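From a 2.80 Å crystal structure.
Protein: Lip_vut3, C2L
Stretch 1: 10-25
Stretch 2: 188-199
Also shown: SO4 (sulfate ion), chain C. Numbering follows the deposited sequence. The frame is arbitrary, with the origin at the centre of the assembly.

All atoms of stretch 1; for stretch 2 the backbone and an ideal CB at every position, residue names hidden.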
ATOM      1  N   ASP A  10       1.267 -10.076 -14.217  1.00 70.38           N
ATOM      2  CA  ASP A  10       1.034 -10.239 -12.789  1.00 69.30           C
ATOM      3  C   ASP A  10       1.865  -9.256 -11.975  1.00 66.65           C
ATOM      4  O   ASP A  10       1.943  -8.071 -12.313  1.00 65.53           O
ATOM      5  CB  ASP A  10       1.333 -11.683 -12.372  1.00 70.07           C
ATOM      6  CG  ASP A  10       2.708 -12.154 -12.825  1.00 71.97           C
ATOM      7  OD1 ASP A  10       3.111 -13.272 -12.438  1.00 74.16           O
ATOM      8  OD2 ASP A  10       3.393 -11.403 -13.553  1.00 73.39           O
ATOM      9  N   SER A  11       2.490  -9.737 -10.898  1.00 66.09           N
ATOM     10  CA  SER A  11       3.225  -8.845 -10.007  1.00 63.67           C
ATOM     11  C   SER A  11       4.486  -8.296 -10.663  1.00 62.58           C
ATOM     12  O   SER A  11       4.949  -7.211 -10.295  1.00 63.65           O
ATOM     13  CB  SER A  11       3.577  -9.571  -8.708  1.00 60.99           C
ATOM     14  OG  SER A  11       4.254 -10.788  -8.967  1.00 59.39           O
ATOM     15  N   LEU A  12       5.054  -9.022 -11.629  1.00 58.98           N
ATOM     16  CA  LEU A  12       6.250  -8.530 -12.307  1.00 56.35           C
ATOM     17  C   LEU A  12       5.948  -7.268 -13.104  1.00 55.67           C
ATOM     18  O   LEU A  12       6.719  -6.301 -13.066  1.00 55.50           O
ATOM     19  CB  LEU A  12       6.827  -9.614 -13.219  1.00 57.71           C
ATOM     20  CG  LEU A  12       7.218 -10.956 -12.591  1.00 56.84           C
ATOM     21  CD1 LEU A  12       8.122 -11.742 -13.533  1.00 56.14           C
ATOM     22  CD2 LEU A  12       7.883 -10.757 -11.239  1.00 54.79           C
ATOM     23  N   THR A  13       4.826  -7.258 -13.830  1.00 56.09           N
ATOM     24  CA  THR A  13       4.429  -6.063 -14.567  1.00 56.53           C
ATOM     25  C   THR A  13       4.050  -4.930 -13.621  1.00 54.92           C
ATOM     26  O   THR A  13       4.231  -3.754 -13.958  1.00 54.77           O
ATOM     27  CB  THR A  13       3.268  -6.390 -15.510  1.00 58.55           C
ATOM     28  OG1 THR A  13       3.622  -7.505 -16.337  1.00 58.09           O
ATOM     29  CG2 THR A  13       2.940  -5.199 -16.404  1.00 60.49           C
ATOM     30  N   VAL A  14       3.531  -5.260 -12.438  1.00 54.25           N
ATOM     31  CA  VAL A  14       3.283  -4.238 -11.429  1.00 54.31           C
ATOM     32  C   VAL A  14       4.598  -3.637 -10.947  1.00 55.22           C
ATOM     33  O   VAL A  14       4.692  -2.429 -10.696  1.00 56.78           O
ATOM     34  CB  VAL A  14       2.468  -4.828 -10.262  1.00 53.64           C
ATOM     35  CG1 VAL A  14       2.386  -3.841  -9.107  1.00 52.76           C
ATOM     36  CG2 VAL A  14       1.076  -5.221 -10.730  1.00 55.21           C
ATOM     37  N   GLY A  15       5.634  -4.459 -10.826  1.00 54.10           N
ATOM     38  CA  GLY A  15       6.901  -4.024 -10.281  1.00 53.38           C
ATOM     39  C   GLY A  15       7.112  -4.349  -8.821  1.00 53.71           C
ATOM     40  O   GLY A  15       7.888  -3.652  -8.157  1.00 54.25           O
ATOM     41  N   VAL A  16       6.446  -5.379  -8.300  1.00 54.76           N
ATOM     42  CA  VAL A  16       6.561  -5.725  -6.890  1.00 55.49           C
ATOM     43  C   VAL A  16       7.974  -6.202  -6.603  1.00 56.55           C
ATOM     44  O   VAL A  16       8.546  -6.997  -7.362  1.00 55.84           O
ATOM     45  CB  VAL A  16       5.518  -6.790  -6.517  1.00 55.21           C
ATOM     46  CG1 VAL A  16       5.657  -7.199  -5.057  1.00 55.46           C
ATOM     47  CG2 VAL A  16       4.114  -6.278  -6.801  1.00 55.03           C
ATOM     48  N   GLY A  17       8.558  -5.707  -5.513  1.00 60.28           N
ATOM     49  CA  GLY A  17       9.901  -6.051  -5.101  1.00 63.91           C
ATOM     50  C   GLY A  17      10.877  -4.897  -5.199  1.00 66.71           C
ATOM     51  O   GLY A  17      11.781  -4.789  -4.362  1.00 68.46           O
ATOM     52  N   ALA A  18      10.707  -4.030  -6.196  1.00 67.05           N
ATOM     53  CA  ALA A  18      11.564  -2.866  -6.363  1.00 68.51           C
ATOM     54  C   ALA A  18      11.261  -1.758  -5.365  1.00 70.55           C
ATOM     55  O   ALA A  18      12.074  -0.838  -5.223  1.00 74.55           O
ATOM     56  CB  ALA A  18      11.430  -2.319  -7.788  1.00 70.44           C
ATOM     57  N   GLY A  19      10.136  -1.822  -4.675  1.00 70.44           N
ATOM     58  CA  GLY A  19       9.729  -0.758  -3.783  1.00 71.42           C
ATOM     59  C   GLY A  19       8.594   0.052  -4.378  1.00 70.30           C
ATOM     60  O   GLY A  19       8.453   0.177  -5.602  1.00 70.87           O
ATOM     61  N   LEU A  20       7.764   0.612  -3.499  1.00 67.22           N
ATOM     62  CA  LEU A  20       6.594   1.351  -3.947  1.00 64.35           C
ATOM     63  C   LEU A  20       7.011   2.566  -4.765  1.00 62.58           C
ATOM     64  O   LEU A  20       7.879   3.341  -4.351  1.00 61.87           O
ATOM     65  CB  LEU A  20       5.748   1.785  -2.752  1.00 64.76           C
ATOM     66  CG  LEU A  20       4.418   2.452  -3.109  1.00 66.25           C
ATOM     67  CD1 LEU A  20       3.449   1.444  -3.721  1.00 64.81           C
ATOM     68  CD2 LEU A  20       3.808   3.130  -1.894  1.00 68.34           C
ATOM     69  N   PHE A  21       6.397   2.713  -5.939  1.00 61.06           N
ATOM     70  CA  PHE A  21       6.614   3.796  -6.894  1.00 61.33           C
ATOM     71  C   PHE A  21       7.993   3.755  -7.541  1.00 60.17           C
ATOM     72  O   PHE A  21       8.274   4.587  -8.411  1.00 61.12           O
ATOM     73  CB  PHE A  21       6.396   5.180  -6.264  1.00 62.76           C
ATOM     74  CG  PHE A  21       5.013   5.379  -5.724  1.00 64.21           C
ATOM     75  CD1 PHE A  21       3.918   4.842  -6.381  1.00 63.64           C
ATOM     76  CD2 PHE A  21       4.803   6.090  -4.555  1.00 66.46           C
ATOM     77  CE1 PHE A  21       2.641   5.017  -5.890  1.00 65.23           C
ATOM     78  CE2 PHE A  21       3.526   6.269  -4.056  1.00 67.96           C
ATOM     79  CZ  PHE A  21       2.444   5.732  -4.726  1.00 67.36           C
ATOM     80  N   GLU A  22       8.862   2.824  -7.152  1.00 58.56           N
ATOM     81  CA  GLU A  22      10.127   2.692  -7.856  1.00 57.11           C
ATOM     82  C   GLU A  22       9.902   1.973  -9.186  1.00 55.09           C
ATOM     83  O   GLU A  22       9.090   1.047  -9.261  1.00 54.72           O
ATOM     84  CB  GLU A  22      11.144   1.928  -7.010  1.00 57.79           C
ATOM     85  CG  GLU A  22      11.447   2.585  -5.669  1.00 61.55           C
ATOM     86  CD  GLU A  22      12.780   2.152  -5.094  1.00 65.13           C
ATOM     87  OE1 GLU A  22      13.698   1.846  -5.884  1.00 67.60           O
ATOM     88  OE2 GLU A  22      12.912   2.116  -3.851  1.00 66.45           O
ATOM     89  N   PRO A  23      10.593   2.387 -10.246  1.00 54.63           N
ATOM     90  CA  PRO A  23      10.306   1.830 -11.575  1.00 54.08           C
ATOM     91  C   PRO A  23      10.641   0.347 -11.657  1.00 52.37           C
ATOM     92  O   PRO A  23      11.747  -0.080 -11.318  1.00 50.92           O
ATOM     93  CB  PRO A  23      11.193   2.666 -12.507  1.00 54.91           C
ATOM     94  CG  PRO A  23      12.268   3.213 -11.630  1.00 55.75           C
ATOM     95  CD  PRO A  23      11.633   3.429 -10.292  1.00 55.93           C
ATOM     96  N   GLY A  24       9.663  -0.439 -12.105  1.00 52.10           N
ATOM     97  CA  GLY A  24       9.871  -1.839 -12.409  1.00 51.75           C
ATOM     98  C   GLY A  24      10.507  -2.001 -13.774  1.00 53.84           C
ATOM     99  O   GLY A  24      11.118  -1.077 -14.316  1.00 59.83           O
ATOM    100  N   PHE A  25      10.350  -3.197 -14.347  1.00 51.41           N
ATOM    101  CA  PHE A  25      10.965  -3.458 -15.644  1.00 52.10           C
ATOM    102  C   PHE A  25      10.202  -2.821 -16.797  1.00 53.71           C
ATOM    103  O   PHE A  25      10.803  -2.567 -17.847  1.00 55.04           O
ATOM    104  CB  PHE A  25      11.112  -4.970 -15.885  1.00 51.17           C
ATOM    105  CG  PHE A  25       9.888  -5.633 -16.473  1.00 50.68           C
ATOM    106  CD1 PHE A  25       9.727  -5.740 -17.849  1.00 51.58           C
ATOM    107  CD2 PHE A  25       8.915  -6.178 -15.650  1.00 49.65           C
ATOM    108  CE1 PHE A  25       8.606  -6.353 -18.391  1.00 50.91           C
ATOM    109  CE2 PHE A  25       7.794  -6.798 -16.186  1.00 48.97           C
ATOM    110  CZ  PHE A  25       7.643  -6.885 -17.558  1.00 49.21           C
ATOM    111  N   UNK A 188      11.400 -14.172  -3.928  1.00 47.12           N
ATOM    112  CA  UNK A 188      10.661 -14.666  -5.086  1.00 47.42           C
ATOM    113  C   UNK A 188      10.435 -13.533  -6.080  1.00 46.19           C
ATOM    114  O   UNK A 188      10.417 -13.756  -7.296  1.00 44.95           O
ATOM    115  CB  UNK A 188       9.326 -15.278  -4.658  1.00 47.42           C
ATOM    116  N   UNK A 189      10.260 -12.295  -5.569  1.00 46.56           N
ATOM    117  CA  UNK A 189      10.057 -11.201  -6.505  1.00 44.63           C
ATOM    118  C   UNK A 189      11.371 -10.480  -6.778  1.00 42.89           C
ATOM    119  O   UNK A 189      12.254 -10.436  -5.916  1.00 43.82           O
ATOM    120  CB  UNK A 189       9.013 -10.221  -5.966  1.00 44.63           C
ATOM    121  N   UNK A 190      11.535  -9.917  -7.973  1.00 41.15           N
ATOM    122  CA  UNK A 190      12.814  -9.293  -8.322  1.00 40.29           C
ATOM    123  C   UNK A 190      13.059  -8.017  -7.533  1.00 40.19           C
ATOM    124  O   UNK A 190      12.149  -7.407  -6.967  1.00 39.76           O
ATOM    125  CB  UNK A 190      12.862  -8.988  -9.821  1.00 40.29           C
ATOM    126  N   UNK A 191      14.326  -7.624  -7.505  1.00 41.19           N
ATOM    127  CA  UNK A 191      14.750  -6.350  -6.954  1.00 41.05           C
ATOM    128  C   UNK A 191      14.857  -5.326  -8.082  1.00 42.06           C
ATOM    129  O   UNK A 191      14.598  -5.624  -9.252  1.00 42.22           O
ATOM    130  CB  UNK A 191      16.082  -6.491  -6.214  1.00 41.05           C
ATOM    131  N   UNK A 192      15.245  -4.100  -7.724  1.00 42.55           N
ATOM    132  CA  UNK A 192      15.485  -3.084  -8.743  1.00 42.61           C
ATOM    133  C   UNK A 192      16.617  -3.499  -9.675  1.00 43.30           C
ATOM    134  O   UNK A 192      16.576  -3.214 -10.878  1.00 42.13           O
ATOM    135  CB  UNK A 192      15.808  -1.739  -8.089  1.00 42.61           C
ATOM    136  N   UNK A 193      17.635  -4.175  -9.137  1.00 45.81           N
ATOM    137  CA  UNK A 193      18.674  -4.748  -9.988  1.00 48.05           C
ATOM    138  C   UNK A 193      18.086  -5.780 -10.942  1.00 46.39           C
ATOM    139  O   UNK A 193      18.399  -5.789 -12.138  1.00 45.18           O
ATOM    140  CB  UNK A 193      19.774  -5.384  -9.136  1.00 48.05           C
ATOM    141  N   UNK A 194      17.226  -6.662 -10.425  1.00 45.34           N
ATOM    142  CA  UNK A 194      16.628  -7.681 -11.273  1.00 45.34           C
ATOM    143  C   UNK A 194      15.715  -7.096 -12.333  1.00 44.74           C
ATOM    144  O   UNK A 194      15.715  -7.542 -13.482  1.00 43.31           O
ATOM    145  CB  UNK A 194      15.846  -8.680 -10.417  1.00 45.34           C
ATOM    146  N   UNK A 195      14.921  -6.089 -11.960  1.00 45.34           N
ATOM    147  CA  UNK A 195      14.073  -5.429 -12.946  1.00 47.54           C
ATOM    148  C   UNK A 195      14.907  -4.676 -13.973  1.00 50.85           C
ATOM    149  O   UNK A 195      14.556  -4.636 -15.158  1.00 52.62           O
ATOM    150  CB  UNK A 195      13.100  -4.471 -12.256  1.00 47.54           C
ATOM    151  N   UNK A 196      16.014  -4.071 -13.538  1.00 50.60           N
ATOM    152  CA  UNK A 196      16.888  -3.392 -14.485  1.00 51.75           C
ATOM    153  C   UNK A 196      17.487  -4.381 -15.474  1.00 51.64           C
ATOM    154  O   UNK A 196      17.532  -4.115 -16.681  1.00 51.88           O
ATOM    155  CB  UNK A 196      17.999  -2.644 -13.746  1.00 51.75           C
ATOM    156  N   UNK A 197      17.935  -5.539 -14.982  1.00 51.28           N
ATOM    157  CA  UNK A 197      18.491  -6.552 -15.871  1.00 52.03           C
ATOM    158  C   UNK A 197      17.435  -7.114 -16.813  1.00 51.67           C
ATOM    159  O   UNK A 197      17.752  -7.463 -17.956  1.00 52.55           O
ATOM    160  CB  UNK A 197      19.118  -7.684 -15.055  1.00 52.03           C
ATOM    161  N   UNK A 198      16.187  -7.208 -16.363  1.00 51.04           N
ATOM    162  CA  UNK A 198      15.105  -7.686 -17.218  1.00 51.68           C
ATOM    163  C   UNK A 198      14.860  -6.716 -18.366  1.00 55.06           C
ATOM    164  O   UNK A 198      14.677  -7.133 -19.510  1.00 57.90           O
ATOM    165  CB  UNK A 198      13.823  -7.880 -16.405  1.00 51.68           C
ATOM    166  N   UNK A 199      14.860  -5.417 -18.054  1.00 54.32           N
ATOM    167  CA  UNK A 199      14.662  -4.417 -19.096  1.00 57.03           C
ATOM    168  C   UNK A 199      15.813  -4.409 -20.094  1.00 60.02           C
ATOM    169  O   UNK A 199      15.598  -4.137 -21.280  1.00 62.46           O
ATOM    170  CB  UNK A 199      14.503  -3.029 -18.472  1.00 57.03           C
TER
HETATM  171  S   SO4 C 301      17.569  -3.329  -4.936  1.00104.77           S
HETATM  172  O1  SO4 C 301      18.186  -4.157  -3.903  1.00104.89           O
HETATM  173  O2  SO4 C 301      16.123  -3.520  -4.912  1.00104.83           O
HETATM  174  O3  SO4 C 301      18.091  -3.713  -6.246  1.00104.53           O
HETATM  175  O4  SO4 C 301      17.871  -1.923  -4.682  1.00104.71           O

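At position 188 the ideal CB has nothing of stretch 1 within 5.5 Å, so many types, polar or apolar, would do; the residue is Val-188.

Position 189 points toward stretch 1, its CB 3.5 Å from Val-16 O and 4.4 Å from Gly-17 CA. Beyond lie the hydroxyl of Ser-11 and a methyl of Val-16, so a flat polar side chain would suit: histidine, asparagine or glutamine. The residue is His-189. Its NE2 lies 2.7 Å from Ser-11 OG in a hydrogen bond at the ring edge, while Val-16 CG1 packs over one face, 4.1 Å from the ring centroid.

At 190 the CB points sideways, 5.5 Å from Leu-12 CD2, and phi is -70°: a compact apolar residue fits, proline included. Pro-190 places its CD 3.6 Å from Leu-12 CD2. Its carbonyl O sits 3.2 Å from Gly-17 CA, a CA-H...O contact; a CB on Gly-17 would fall 2.0 Å from that oxygen.

Position 191 points away, just before a helix, where serine, threonine, aspartate or asparagine can cap. Ser-191 does so, its OG accepting a weak hydrogen bond from the backbone N of 194.

Position 192 opens the helix, its CB 4.4 Å from Ala-18 CB and 4.7 Å from Glu-22 OE1. A small residue is favoured, and a hydroxyl would be at home near the carboxylate. Ser-192 rests its OG 3.4 Å from Ala-18 CB; its backbone N, like that of 193, donates to the sulfate.

Positions 193 and 194 are beyond reach of stretch 1, and many residues would serve. They are Arg-193 and Gly-194.

Position 195 points toward stretch 1, its CB 3.7 Å from Phe-25 N. Ahead is a space lined by Gly-15, Ala-18 and Gly-24, ending at the carbonyl of Val-16: room for a long, flat side chain with a donor at its tip. Tyrosine fits better than phenylalanine, which lacks the hydroxyl. Tyr-195 OH donates to Val-16 O at 2.6 Å, Gly-24 CA lies over one ring face, and Ala-18 CB approaches CD2 at 3.7 Å.

Position 196 points away and 197 is out of reach, so any helix-tolerant residue would serve; they are Glu-196 and Ala-197.

Position 198 points toward stretch 1, its ideal CB 4.0 Å from Phe-25 CB, with Leu-12 beyond. A long, flexible apolar chain suits. The residue is selenomethionine, Met-198, whose CE lies over the Phe-25 ring, 3.9 Å from its centroid, and 4.2 Å from Leu-12 CD1.

At 199 the CB points sideways, 3.8 Å from Phe-25 O, favouring a small residue. Ser-199 OG donates back to Glu-196 O at 2.6 Å.

Stretch 2 (188-199) VHPSSRGYEAMS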
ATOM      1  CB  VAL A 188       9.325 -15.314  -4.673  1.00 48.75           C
ATOM      2  CG1 VAL A 188       9.566 -16.513  -3.768  1.00 50.66           C
ATOM      3  CG2 VAL A 188       8.430 -14.306  -3.982  1.00 49.82           C
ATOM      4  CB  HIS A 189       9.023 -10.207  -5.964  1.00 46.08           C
ATOM      5  CG  HIS A 189       7.613 -10.696  -6.067  1.00 47.32           C
ATOM      6  ND1 HIS A 189       6.937 -11.255  -5.004  1.00 49.34           N
ATOM      7  CD2 HIS A 189       6.755 -10.724  -7.113  1.00 47.89           C
ATOM      8  CE1 HIS A 189       5.721 -11.600  -5.389  1.00 49.22           C
ATOM      9  NE2 HIS A 189       5.585 -11.288  -6.666  1.00 48.62           N
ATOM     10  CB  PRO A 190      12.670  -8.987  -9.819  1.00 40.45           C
ATOM     11  CG  PRO A 190      11.499  -9.795 -10.283  1.00 41.16           C
ATOM     12  CD  PRO A 190      10.592  -9.898  -9.100  1.00 41.48           C
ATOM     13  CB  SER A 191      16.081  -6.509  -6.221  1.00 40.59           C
ATOM     14  OG  SER A 191      17.078  -7.000  -7.104  1.00 33.66           O
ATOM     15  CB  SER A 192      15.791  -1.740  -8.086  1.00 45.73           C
ATOM     16  OG  SER A 192      14.631  -1.208  -7.469  1.00 47.87           O
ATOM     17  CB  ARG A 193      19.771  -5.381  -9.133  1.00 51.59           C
ATOM     18  CG  ARG A 193      20.648  -4.400  -8.383  1.00 56.54           C
ATOM     19  CD  ARG A 193      21.761  -5.141  -7.663  1.00 61.72           C
ATOM     20  NE  ARG A 193      22.712  -4.232  -7.034  1.00 67.52           N
ATOM     21  CZ  ARG A 193      22.619  -3.811  -5.779  1.00 72.77           C
ATOM     22  NH1 ARG A 193      21.615  -4.221  -5.015  1.00 75.21           N
ATOM     23  NH2 ARG A 193      23.530  -2.983  -5.284  1.00 75.26           N
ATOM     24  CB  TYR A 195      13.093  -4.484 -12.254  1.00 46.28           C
ATOM     25  CG  TYR A 195      11.912  -5.185 -11.627  1.00 45.49           C
ATOM     26  CD1 TYR A 195      11.019  -5.909 -12.406  1.00 44.52           C
ATOM     27  CD2 TYR A 195      11.679  -5.110 -10.261  1.00 45.75           C
ATOM     28  CE1 TYR A 195       9.934  -6.549 -11.840  1.00 44.50           C
ATOM     29  CE2 TYR A 195      10.595  -5.745  -9.686  1.00 45.46           C
ATOM     30  CZ  TYR A 195       9.727  -6.463 -10.480  1.00 45.00           C
ATOM     31  OH  TYR A 195       8.646  -7.097  -9.912  1.00 45.74           O
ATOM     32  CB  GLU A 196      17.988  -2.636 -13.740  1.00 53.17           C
ATOM     33  CG  GLU A 196      18.953  -1.898 -14.652  1.00 55.81           C
ATOM     34  CD  GLU A 196      18.257  -0.899 -15.555  1.00 60.20           C
ATOM     35  OE1 GLU A 196      17.401  -0.135 -15.058  1.00 61.46           O
ATOM     36  OE2 GLU A 196      18.558  -0.882 -16.767  1.00 62.27           O
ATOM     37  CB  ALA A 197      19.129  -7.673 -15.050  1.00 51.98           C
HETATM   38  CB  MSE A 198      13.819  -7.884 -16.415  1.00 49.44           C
HETATM   39  CG  MSE A 198      13.774  -9.172 -15.611  1.00 47.83           C
HETATM   40 SE   MSE A 198      12.246  -9.252 -14.397  0.54 45.93          SE
HETATM   41  CE  MSE A 198      10.797  -9.259 -15.695  1.00 44.87           C
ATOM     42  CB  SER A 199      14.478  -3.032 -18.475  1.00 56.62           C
ATOM     43  OG  SER A 199      15.610  -2.648 -17.714  1.00 56.29           O
TER
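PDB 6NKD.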